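Local atomic coordinates of RNA-binding protein Unr (Drosophila melanogaster, PDB entry 4QQB), a protein that binds RNA to regulate dosage compensation in both sexes, its first cold-shock domain, the part described here, associating with the 3'-UTR of msl-2 transcripts. Residues E7-G19 with Q22-F34. Numbering follows the deposited sequence.
Sequences ETGIIEKLLHSYG and QCCERQARLFFHF. With nucleotides of chain A.
Tyr18 and Phe31 bring their rings together on the RNA-binding face of this cold-shock domain. The planes lie 30° apart and are slid so far past each other that they barely overlap, with centroids separated by 5.2 Å. Tyr18 holds CG between its backbone N and carbonyl carbon (chi1 51°), which lays its ring alongside Phe31 and the sugar of A12 of chain A. Phe31 in turn lays one face against the A12 base, whose N7 sits over the ring centre, and His33 lies face-on to the base of C11 of chain A. His33 NE2 also donates to OP2 of C11 of chain A at 3.0 Å, while its ND1 is hydrogen-bonded to Ser35 OG. A leucine in place of Tyr18 would probably take from Phe31 the ring beside it and leave the guanine N7 bonded by the tyrosine hydroxyl, on a further nucleotide, without that partner.

Apolar packing occupies the other side of the sheet, where Ile11 CD1 meets Phe32 CE1 at 4.0 Å and Leu14 CD2 approaches Phe32 CZ. The Phe34 ring lies over the backbone of Ser17 and Tyr18.

Among the polar contacts, Thr8 OG1 donates to Glu25 OE1 at 2.7 Å, meeting it nearly along the C-O axis. Glu7 OE2 lies 3.0 Å from Arg26 NH2, above the guanidinium face, a salt bridge of charges alone. Glu12 OE1 approaches Arg29 NE at the guanidinium edge, while Arg29 NH1 binds a cytosine of the RNA.

Antiparallel backbone bonds pair Ile10 with Gln22 and Gly19 with Phe32, and Phe34 N donates to Ser17 O. Strand 18-23 thus lies between 7-14 and 29-33, forming two successive hairpins of the OB-fold barrel; beyond them, strand 49-56 pairs with 7-14, and Ala65 of strand 63-70 touches Leu30 and Phe32.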
ATOM      1  N   GLU E   7      16.367 -29.025   5.763  1.00101.39           N
ATOM      2  CA  GLU E   7      17.823 -29.047   5.609  1.00 98.97           C
ATOM      3  C   GLU E   7      18.461 -27.874   6.369  1.00 95.95           C
ATOM      4  O   GLU E   7      17.757 -27.114   7.046  1.00 89.63           O
ATOM      5  CB  GLU E   7      18.223 -29.071   4.123  1.00101.74           C
ATOM      6  CG  GLU E   7      17.689 -27.936   3.260  1.00104.93           C
ATOM      7  CD  GLU E   7      18.483 -27.761   1.967  1.00110.02           C
ATOM      8  OE1 GLU E   7      19.729 -27.622   2.043  1.00114.07           O
ATOM      9  OE2 GLU E   7      17.867 -27.751   0.877  1.00105.52           O
ATOM     10  N   THR E   8      19.784 -27.738   6.274  1.00 93.26           N
ATOM     11  CA  THR E   8      20.527 -26.790   7.105  1.00 91.88           C
ATOM     12  C   THR E   8      21.363 -25.796   6.300  1.00 93.69           C
ATOM     13  O   THR E   8      21.734 -26.049   5.143  1.00 92.18           O
ATOM     14  CB  THR E   8      21.477 -27.527   8.064  1.00 90.92           C
ATOM     15  OG1 THR E   8      22.558 -28.102   7.322  1.00 92.21           O
ATOM     16  CG2 THR E   8      20.742 -28.626   8.814  1.00 91.05           C
ATOM     17  N   GLY E   9      21.666 -24.671   6.943  1.00 93.42           N
ATOM     18  CA  GLY E   9      22.460 -23.607   6.329  1.00 92.77           C
ATOM     19  C   GLY E   9      22.946 -22.566   7.327  1.00 91.49           C
ATOM     20  O   GLY E   9      22.564 -22.584   8.504  1.00 88.69           O
ATOM     21  N   ILE E  10      23.793 -21.657   6.848  1.00 89.86           N
ATOM     22  CA  ILE E  10      24.346 -20.582   7.673  1.00 91.53           C
ATOM     23  C   ILE E  10      23.844 -19.234   7.164  1.00 86.29           C
ATOM     24  O   ILE E  10      23.735 -19.027   5.951  1.00 87.60           O
ATOM     25  CB  ILE E  10      25.895 -20.545   7.619  1.00 98.49           C
ATOM     26  CG1 ILE E  10      26.507 -21.957   7.565  1.00103.42           C
ATOM     27  CG2 ILE E  10      26.453 -19.746   8.795  1.00 97.82           C
ATOM     28  CD1 ILE E  10      26.219 -22.820   8.774  1.00108.06           C
ATOM     29  N   ILE E  11      23.575 -18.314   8.090  1.00 77.96           N
ATOM     30  CA  ILE E  11      23.188 -16.945   7.739  1.00 75.26           C
ATOM     31  C   ILE E  11      24.358 -16.218   7.049  1.00 74.27           C
ATOM     32  O   ILE E  11      25.419 -16.021   7.632  1.00 72.54           O
ATOM     33  CB  ILE E  11      22.743 -16.135   8.981  1.00 75.63           C
ATOM     34  CG1 ILE E  11      21.551 -16.800   9.694  1.00 75.01           C
ATOM     35  CG2 ILE E  11      22.395 -14.701   8.600  1.00 74.34           C
ATOM     36  CD1 ILE E  11      20.250 -16.768   8.927  1.00 77.45           C
ATOM     37  N   GLU E  12      24.139 -15.818   5.805  1.00 76.69           N
ATOM     38  CA  GLU E  12      25.157 -15.189   4.968  1.00 82.40           C
ATOM     39  C   GLU E  12      25.127 -13.661   5.043  1.00 83.60           C
ATOM     40  O   GLU E  12      26.170 -13.003   4.985  1.00 79.65           O
ATOM     41  CB  GLU E  12      24.931 -15.617   3.516  1.00 90.51           C
ATOM     42  CG  GLU E  12      26.047 -16.432   2.891  1.00 94.40           C
ATOM     43  CD  GLU E  12      26.892 -15.619   1.928  1.00100.65           C
ATOM     44  OE1 GLU E  12      27.246 -16.161   0.853  1.00101.44           O
ATOM     45  OE2 GLU E  12      27.181 -14.436   2.237  1.00104.63           O
ATOM     46  N   LYS E  13      23.918 -13.111   5.118  1.00 86.58           N
ATOM     47  CA  LYS E  13      23.702 -11.669   5.177  1.00 85.87           C
ATOM     48  C   LYS E  13      22.297 -11.379   5.675  1.00 84.34           C
ATOM     49  O   LYS E  13      21.371 -12.150   5.403  1.00 81.04           O
ATOM     50  CB  LYS E  13      23.874 -11.036   3.794  1.00 87.76           C
ATOM     51  CG  LYS E  13      23.485  -9.565   3.765  1.00 89.01           C
ATOM     52  CD  LYS E  13      24.091  -8.803   2.602  1.00 89.70           C
ATOM     53  CE  LYS E  13      24.141  -7.317   2.919  1.00 90.78           C
ATOM     54  NZ  LYS E  13      24.867  -6.560   1.865  1.00 95.34           N
ATOM     55  N   LEU E  14      22.146 -10.258   6.382  1.00 83.39           N
ATOM     56  CA  LEU E  14      20.847  -9.814   6.878  1.00 83.66           C
ATOM     57  C   LEU E  14      20.533  -8.372   6.490  1.00 85.41           C
ATOM     58  O   LEU E  14      21.408  -7.507   6.510  1.00 88.96           O
ATOM     59  CB  LEU E  14      20.804  -9.929   8.395  1.00 86.06           C
ATOM     60  CG  LEU E  14      20.955 -11.337   8.956  1.00 91.88           C
ATOM     61  CD1 LEU E  14      21.052 -11.275  10.470  1.00 95.14           C
ATOM     62  CD2 LEU E  14      19.796 -12.227   8.536  1.00 95.25           C
ATOM     63  N   LEU E  15      19.272  -8.136   6.134  1.00 85.12           N
ATOM     64  CA  LEU E  15      18.725  -6.798   5.950  1.00 85.93           C
ATOM     65  C   LEU E  15      17.696  -6.573   7.061  1.00 86.84           C
ATOM     66  O   LEU E  15      17.579  -7.406   7.954  1.00 93.59           O
ATOM     67  CB  LEU E  15      18.077  -6.686   4.572  1.00 87.19           C
ATOM     68  CG  LEU E  15      19.004  -6.772   3.354  1.00 87.98           C
ATOM     69  CD1 LEU E  15      20.057  -5.671   3.384  1.00 87.10           C
ATOM     70  CD2 LEU E  15      19.657  -8.140   3.229  1.00 89.48           C
ATOM     71  N   HIS E  16      16.952  -5.467   7.023  1.00 87.38           N
ATOM     72  CA  HIS E  16      15.981  -5.172   8.091  1.00 87.92           C
ATOM     73  C   HIS E  16      14.775  -6.116   8.085  1.00 84.00           C
ATOM     74  O   HIS E  16      14.102  -6.265   9.100  1.00 84.09           O
ATOM     75  CB  HIS E  16      15.488  -3.721   8.017  1.00 90.60           C
ATOM     76  CG  HIS E  16      16.588  -2.708   8.056  1.00 99.70           C
ATOM     77  ND1 HIS E  16      16.542  -1.533   7.337  1.00106.66           N
ATOM     78  CD2 HIS E  16      17.775  -2.704   8.708  1.00104.82           C
ATOM     79  CE1 HIS E  16      17.650  -0.844   7.552  1.00111.20           C
ATOM     80  NE2 HIS E  16      18.416  -1.534   8.379  1.00107.65           N
ATOM     81  N   SER E  17      14.504  -6.739   6.943  1.00 81.28           N
ATOM     82  CA  SER E  17      13.301  -7.543   6.770  1.00 77.56           C
ATOM     83  C   SER E  17      13.522  -8.954   6.212  1.00 76.30           C
ATOM     84  O   SER E  17      12.663  -9.824   6.354  1.00 74.98           O
ATOM     85  CB  SER E  17      12.364  -6.796   5.843  1.00 77.37           C
ATOM     86  OG  SER E  17      11.066  -7.327   5.938  1.00 84.45           O
ATOM     87  N   TYR E  18      14.653  -9.181   5.562  1.00 75.56           N
ATOM     88  CA  TYR E  18      14.925 -10.468   4.948  1.00 74.97           C
ATOM     89  C   TYR E  18      16.399 -10.761   5.082  1.00 73.85           C
ATOM     90  O   TYR E  18      17.158  -9.935   5.586  1.00 71.23           O
ATOM     91  CB  TYR E  18      14.505 -10.456   3.473  1.00 78.08           C
ATOM     92  CG  TYR E  18      15.049  -9.293   2.662  1.00 79.51           C
ATOM     93  CD1 TYR E  18      14.421  -8.053   2.678  1.00 79.59           C
ATOM     94  CD2 TYR E  18      16.183  -9.439   1.868  1.00 80.89           C
ATOM     95  CE1 TYR E  18      14.909  -6.991   1.938  1.00 81.21           C
ATOM     96  CE2 TYR E  18      16.676  -8.384   1.121  1.00 81.55           C
ATOM     97  CZ  TYR E  18      16.037  -7.163   1.160  1.00 83.58           C
ATOM     98  OH  TYR E  18      16.522  -6.109   0.423  1.00 90.07           O
ATOM     99  N   GLY E  19      16.798 -11.944   4.638  1.00 75.59           N
ATOM    100  CA  GLY E  19      18.197 -12.333   4.688  1.00 80.46           C
ATOM    101  C   GLY E  19      18.549 -13.361   3.640  1.00 82.20           C
ATOM    102  O   GLY E  19      17.713 -13.746   2.811  1.00 82.20           O
ATOM    103  N   GLN E  22      23.477 -19.466   3.231  1.00 88.93           N
ATOM    104  CA  GLN E  22      24.286 -20.452   2.518  1.00 92.41           C
ATOM    105  C   GLN E  22      23.832 -21.826   2.964  1.00 94.83           C
ATOM    106  O   GLN E  22      23.857 -22.133   4.156  1.00 87.88           O
ATOM    107  CB  GLN E  22      25.792 -20.278   2.756  1.00 92.95           C
ATOM    108  CG  GLN E  22      26.558 -19.682   1.573  1.00 95.65           C
ATOM    109  CD  GLN E  22      26.440 -20.488   0.284  1.00100.70           C
ATOM    110  OE1 GLN E  22      26.595 -19.944  -0.815  1.00 99.31           O
ATOM    111  NE2 GLN E  22      26.159 -21.785   0.411  1.00101.54           N
ATOM    112  N   CYS E  23      23.396 -22.635   2.001  1.00101.95           N
ATOM    113  CA  CYS E  23      22.908 -23.981   2.282  1.00107.71           C
ATOM    114  C   CYS E  23      24.076 -24.938   2.452  1.00105.87           C
ATOM    115  O   CYS E  23      25.053 -24.881   1.703  1.00 98.12           O
ATOM    116  CB  CYS E  23      22.004 -24.471   1.150  1.00112.35           C
ATOM    117  SG  CYS E  23      20.475 -23.532   0.938  1.00111.11           S
ATOM    118  N   CYS E  24      23.969 -25.821   3.437  1.00109.35           N
ATOM    119  CA  CYS E  24      25.043 -26.761   3.731  1.00111.16           C
ATOM    120  C   CYS E  24      24.987 -27.954   2.793  1.00110.42           C
ATOM    121  O   CYS E  24      25.943 -28.214   2.062  1.00106.45           O
ATOM    122  CB  CYS E  24      24.966 -27.218   5.183  1.00112.03           C
ATOM    123  SG  CYS E  24      25.225 -25.864   6.348  1.00116.48           S
ATOM    124  N   GLU E  25      23.858 -28.657   2.802  1.00112.03           N
ATOM    125  CA  GLU E  25      23.672 -29.852   1.967  1.00111.32           C
ATOM    126  C   GLU E  25      22.944 -29.528   0.656  1.00109.19           C
ATOM    127  O   GLU E  25      21.983 -30.194   0.277  1.00111.00           O
ATOM    128  CB  GLU E  25      22.955 -30.950   2.761  1.00112.15           C
ATOM    129  CG  GLU E  25      21.556 -30.601   3.243  1.00113.55           C
ATOM    130  CD  GLU E  25      21.399 -30.784   4.739  1.00114.99           C
ATOM    131  OE1 GLU E  25      22.055 -30.030   5.488  1.00115.53           O
ATOM    132  OE2 GLU E  25      20.620 -31.665   5.166  1.00114.36           O
ATOM    133  N   ARG E  26      23.456 -28.517  -0.040  1.00108.11           N
ATOM    134  CA  ARG E  26      22.872 -27.979  -1.266  1.00104.44           C
ATOM    135  C   ARG E  26      23.764 -26.819  -1.688  1.00101.93           C
ATOM    136  O   ARG E  26      24.081 -25.956  -0.871  1.00101.06           O
ATOM    137  CB  ARG E  26      21.441 -27.480  -1.006  1.00107.09           C
ATOM    138  CG  ARG E  26      20.925 -26.405  -1.962  1.00109.13           C
ATOM    139  CD  ARG E  26      20.063 -26.949  -3.093  1.00109.39           C
ATOM    140  NE  ARG E  26      18.658 -27.025  -2.693  1.00111.11           N
ATOM    141  CZ  ARG E  26      18.043 -28.110  -2.219  1.00113.72           C
ATOM    142  NH1 ARG E  26      18.681 -29.268  -2.082  1.00123.47           N
ATOM    143  NH2 ARG E  26      16.762 -28.041  -1.882  1.00107.60           N
ATOM    144  N   GLN E  27      24.182 -26.793  -2.947  1.00101.47           N
ATOM    145  CA  GLN E  27      24.954 -25.662  -3.440  1.00104.67           C
ATOM    146  C   GLN E  27      24.002 -24.558  -3.885  1.00105.57           C
ATOM    147  O   GLN E  27      23.604 -24.499  -5.049  1.00107.45           O
ATOM    148  CB  GLN E  27      25.866 -26.080  -4.587  1.00111.11           C
ATOM    149  CG  GLN E  27      26.710 -24.935  -5.124  1.00118.80           C
ATOM    150  CD  GLN E  27      27.851 -25.412  -5.990  1.00124.76           C
ATOM    151  OE1 GLN E  27      29.000 -25.008  -5.799  1.00128.35           O
ATOM    152  NE2 GLN E  27      27.546 -26.284  -6.947  1.00127.00           N
ATOM    153  N   ALA E  28      23.629 -23.692  -2.945  1.00102.14           N
ATOM    154  CA  ALA E  28      22.666 -22.626  -3.209  1.00 94.14           C
ATOM    155  C   ALA E  28      22.668 -21.603  -2.091  1.00 93.53           C
ATOM    156  O   ALA E  28      22.882 -21.945  -0.924  1.00 93.46           O
ATOM    157  CB  ALA E  28      21.270 -23.202  -3.363  1.00 92.18           C
ATOM    158  N   ARG E  29      22.410 -20.353  -2.464  1.00 91.66           N
ATOM    159  CA  ARG E  29      22.295 -19.245  -1.519  1.00 90.24           C
ATOM    160  C   ARG E  29      20.865 -18.684  -1.564  1.00 90.55           C
ATOM    161  O   ARG E  29      20.521 -17.929  -2.473  1.00 90.37           O
ATOM    162  CB  ARG E  29      23.312 -18.168  -1.887  1.00 86.78           C
ATOM    163  CG  ARG E  29      23.294 -16.933  -1.006  1.00 84.99           C
ATOM    164  CD  ARG E  29      24.426 -16.006  -1.415  1.00 85.65           C
ATOM    165  NE  ARG E  29      24.479 -14.788  -0.612  1.00 82.96           N
ATOM    166  CZ  ARG E  29      23.668 -13.747  -0.768  1.00 84.20           C
ATOM    167  NH1 ARG E  29      22.720 -13.758  -1.698  1.00 86.48           N
ATOM    168  NH2 ARG E  29      23.804 -12.685   0.019  1.00 87.37           N
ATOM    169  N   LEU E  30      20.039 -19.052  -0.584  1.00 86.43           N
ATOM    170  CA  LEU E  30      18.602 -18.752  -0.630  1.00 82.22           C
ATOM    171  C   LEU E  30      18.211 -17.460   0.071  1.00 80.96           C
ATOM    172  O   LEU E  30      18.807 -17.060   1.065  1.00 78.77           O
ATOM    173  CB  LEU E  30      17.780 -19.898  -0.021  1.00 81.62           C
ATOM    174  CG  LEU E  30      17.866 -21.263  -0.715  1.00 84.74           C
ATOM    175  CD1 LEU E  30      16.977 -22.275  -0.009  1.00 84.95           C
ATOM    176  CD2 LEU E  30      17.500 -21.165  -2.190  1.00 86.98           C
ATOM    177  N   PHE E  31      17.182 -16.831  -0.483  1.00 84.46           N
ATOM    178  CA  PHE E  31      16.498 -15.700   0.130  1.00 82.73           C
ATOM    179  C   PHE E  31      15.540 -16.234   1.194  1.00 75.94           C
ATOM    180  O   PHE E  31      15.041 -17.350   1.083  1.00 71.28           O
ATOM    181  CB  PHE E  31      15.719 -14.945  -0.962  1.00 86.68           C
ATOM    182  CG  PHE E  31      14.806 -13.867  -0.442  1.00 87.65           C
ATOM    183  CD1 PHE E  31      13.516 -14.169  -0.025  1.00 85.81           C
ATOM    184  CD2 PHE E  31      15.230 -12.545  -0.385  1.00 86.57           C
ATOM    185  CE1 PHE E  31      12.676 -13.178   0.456  1.00 84.70           C
ATOM    186  CE2 PHE E  31      14.395 -11.553   0.094  1.00 83.67           C
ATOM    187  CZ  PHE E  31      13.116 -11.870   0.514  1.00 84.16           C
ATOM    188  N   PHE E  32      15.287 -15.439   2.224  1.00 73.22           N
ATOM    189  CA  PHE E  32      14.226 -15.753   3.175  1.00 74.63           C
ATOM    190  C   PHE E  32      13.709 -14.485   3.831  1.00 72.76           C
ATOM    191  O   PHE E  32      14.486 -13.588   4.151  1.00 74.29           O
ATOM    192  CB  PHE E  32      14.709 -16.753   4.236  1.00 77.38           C
ATOM    193  CG  PHE E  32      15.487 -16.129   5.361  1.00 77.86           C
ATOM    194  CD1 PHE E  32      16.861 -15.984   5.274  1.00 78.48           C
ATOM    195  CD2 PHE E  32      14.842 -15.691   6.513  1.00 80.58           C
ATOM    196  CE1 PHE E  32      17.580 -15.416   6.313  1.00 80.14           C
ATOM    197  CE2 PHE E  32      15.551 -15.113   7.552  1.00 79.23           C
ATOM    198  CZ  PHE E  32      16.923 -14.978   7.451  1.00 81.22           C
ATOM    199  N   HIS E  33      12.397 -14.418   4.025  1.00 73.53           N
ATOM    200  CA  HIS E  33      11.765 -13.272   4.670  1.00 78.33           C
ATOM    201  C   HIS E  33      11.562 -13.566   6.159  1.00 79.53           C
ATOM    202  O   HIS E  33      11.331 -14.711   6.546  1.00 79.64           O
ATOM    203  CB  HIS E  33      10.428 -12.964   3.989  1.00 79.47           C
ATOM    204  CG  HIS E  33       9.838 -11.647   4.388  1.00 82.39           C
ATOM    205  ND1 HIS E  33       8.608 -11.535   4.996  1.00 83.71           N
ATOM    206  CD2 HIS E  33      10.317 -10.386   4.278  1.00 84.28           C
ATOM    207  CE1 HIS E  33       8.352 -10.263   5.240  1.00 82.24           C
ATOM    208  NE2 HIS E  33       9.370  -9.544   4.807  1.00 81.88           N
ATOM    209  N   PHE E  34      11.631 -12.531   6.993  1.00 79.19           N
ATOM    210  CA  PHE E  34      11.498 -12.715   8.441  1.00 82.01           C
ATOM    211  C   PHE E  34      10.133 -13.264   8.875  1.00 83.54           C
ATOM    212  O   PHE E  34       9.987 -13.724  10.008  1.00 89.04           O
ATOM    213  CB  PHE E  34      11.845 -11.425   9.198  1.00 80.52           C
ATOM    214  CG  PHE E  34      13.298 -11.021   9.090  1.00 80.55           C
ATOM    215  CD1 PHE E  34      14.265 -11.891   8.562  1.00 80.00           C
ATOM    216  CD2 PHE E  34      13.711  -9.772   9.541  1.00 79.60           C
ATOM    217  CE1 PHE E  34      15.593 -11.509   8.475  1.00 78.72           C
ATOM    218  CE2 PHE E  34      15.040  -9.387   9.452  1.00 77.37           C
ATOM    219  CZ  PHE E  34      15.980 -10.256   8.920  1.00 77.77           C
TER
ATOM    220  P     G A  10      10.091  -2.793   8.484  1.00 78.08           P
ATOM    221  OP1   G A  10      11.280  -3.635   8.805  1.00 73.90           O
ATOM    222  OP2   G A  10      10.131  -1.327   8.739  1.00 77.92           O
ATOM    223  O5'   G A  10       9.701  -2.995   6.951  1.00 77.72           O
ATOM    224  C5'   G A  10      10.572  -3.678   6.025  1.00 73.52           C
ATOM    225  C4'   G A  10      10.435  -3.082   4.644  1.00 72.61           C
ATOM    226  O4'   G A  10      11.439  -2.047   4.470  1.00 77.22           O
ATOM    227  C3'   G A  10      10.619  -4.061   3.492  1.00 71.97           C
ATOM    228  O3'   G A  10       9.364  -4.484   2.990  1.00 69.40           O
ATOM    229  C2'   G A  10      11.351  -3.240   2.439  1.00 76.05           C
ATOM    230  O2'   G A  10      10.463  -2.530   1.600  1.00 78.74           O
ATOM    231  C1'   G A  10      12.192  -2.301   3.301  1.00 80.04           C
ATOM    232  N9    G A  10      13.500  -2.828   3.690  1.00 83.45           N
ATOM    233  C8    G A  10      13.813  -4.130   3.999  1.00 84.55           C
ATOM    234  N7    G A  10      15.070  -4.296   4.306  1.00 86.93           N
ATOM    235  C5    G A  10      15.623  -3.028   4.192  1.00 90.30           C
ATOM    236  C6    G A  10      16.955  -2.584   4.401  1.00 90.84           C
ATOM    237  O6    G A  10      17.941  -3.245   4.747  1.00 89.09           O
ATOM    238  N1    G A  10      17.080  -1.217   4.173  1.00 92.75           N
ATOM    239  C2    G A  10      16.056  -0.383   3.793  1.00 94.56           C
ATOM    240  N2    G A  10      16.378   0.907   3.621  1.00100.44           N
ATOM    241  N3    G A  10      14.810  -0.785   3.596  1.00 93.97           N
ATOM    242  C4    G A  10      14.667  -2.110   3.812  1.00 91.14           C
ATOM    243  P     C A  11       8.965  -6.019   3.051  1.00 65.31           P
ATOM    244  OP1   C A  11       7.492  -6.094   3.109  1.00 63.80           O
ATOM    245  OP2   C A  11       9.764  -6.655   4.116  1.00 61.20           O
ATOM    246  O5'   C A  11       9.428  -6.577   1.633  1.00 65.94           O
ATOM    247  C5'   C A  11      10.816  -6.802   1.340  1.00 68.81           C
ATOM    248  C4'   C A  11      10.967  -7.970   0.395  1.00 71.28           C
ATOM    249  O4'   C A  11      10.449  -9.178   1.020  1.00 72.10           O
ATOM    250  C3'   C A  11      10.224  -7.837  -0.931  1.00 74.06           C
ATOM    251  O3'   C A  11      11.030  -8.327  -1.997  1.00 74.83           O
ATOM    252  C2'   C A  11       9.002  -8.726  -0.732  1.00 70.26           C
ATOM    253  O2'   C A  11       8.464  -9.202  -1.945  1.00 69.91           O
ATOM    254  C1'   C A  11       9.598  -9.846   0.112  1.00 71.25           C
ATOM    255  N1    C A  11       8.608 -10.621   0.879  1.00 70.72           N
ATOM    256  C2    C A  11       8.448 -11.991   0.617  1.00 70.71           C
ATOM    257  O2    C A  11       9.140 -12.521  -0.265  1.00 69.73           O
ATOM    258  N3    C A  11       7.540 -12.697   1.327  1.00 71.99           N
ATOM    259  C4    C A  11       6.814 -12.091   2.271  1.00 73.95           C
ATOM    260  N4    C A  11       5.930 -12.826   2.948  1.00 72.87           N
ATOM    261  C5    C A  11       6.956 -10.701   2.555  1.00 75.48           C
ATOM    262  C6    C A  11       7.860 -10.012   1.847  1.00 70.92           C
ATOM    263  P     A A  12      11.707  -7.314  -3.029  1.00 75.49           P
ATOM    264  OP1   A A  12      11.559  -5.927  -2.487  1.00 73.13           O
ATOM    265  OP2   A A  12      11.193  -7.636  -4.379  1.00 70.29           O
ATOM    266  O5'   A A  12      13.230  -7.782  -3.022  1.00 73.01           O
ATOM    267  C5'   A A  12      14.244  -7.031  -2.330  1.00 73.68           C
ATOM    268  C4'   A A  12      15.607  -7.573  -2.674  1.00 71.60           C
ATOM    269  O4'   A A  12      15.617  -8.998  -2.401  1.00 73.07           O
ATOM    270  C3'   A A  12      16.021  -7.421  -4.138  1.00 74.41           C
ATOM    271  O3'   A A  12      17.417  -7.162  -4.262  1.00 74.09           O
ATOM    272  C2'   A A  12      15.637  -8.770  -4.741  1.00 73.02           C
ATOM    273  O2'   A A  12      16.400  -9.167  -5.860  1.00 73.29           O
ATOM    274  C1'   A A  12      15.937  -9.710  -3.583  1.00 73.23           C
ATOM    275  N9    A A  12      15.164 -10.950  -3.594  1.00 71.83           N
ATOM    276  C8    A A  12      13.843 -11.124  -3.267  1.00 70.81           C
ATOM    277  N7    A A  12      13.441 -12.369  -3.337  1.00 70.40           N
ATOM    278  C5    A A  12      14.574 -13.062  -3.737  1.00 72.67           C
ATOM    279  C6    A A  12      14.806 -14.425  -3.996  1.00 78.20           C
ATOM    280  N6    A A  12      13.869 -15.370  -3.889  1.00 78.80           N
ATOM    281  N1    A A  12      16.052 -14.789  -4.372  1.00 79.30           N
ATOM    282  C2    A A  12      16.990 -13.838  -4.485  1.00 78.61           C
ATOM    283  N3    A A  12      16.892 -12.527  -4.270  1.00 75.12           N
ATOM    284  C4    A A  12      15.644 -12.201  -3.894  1.00 72.07           C
TER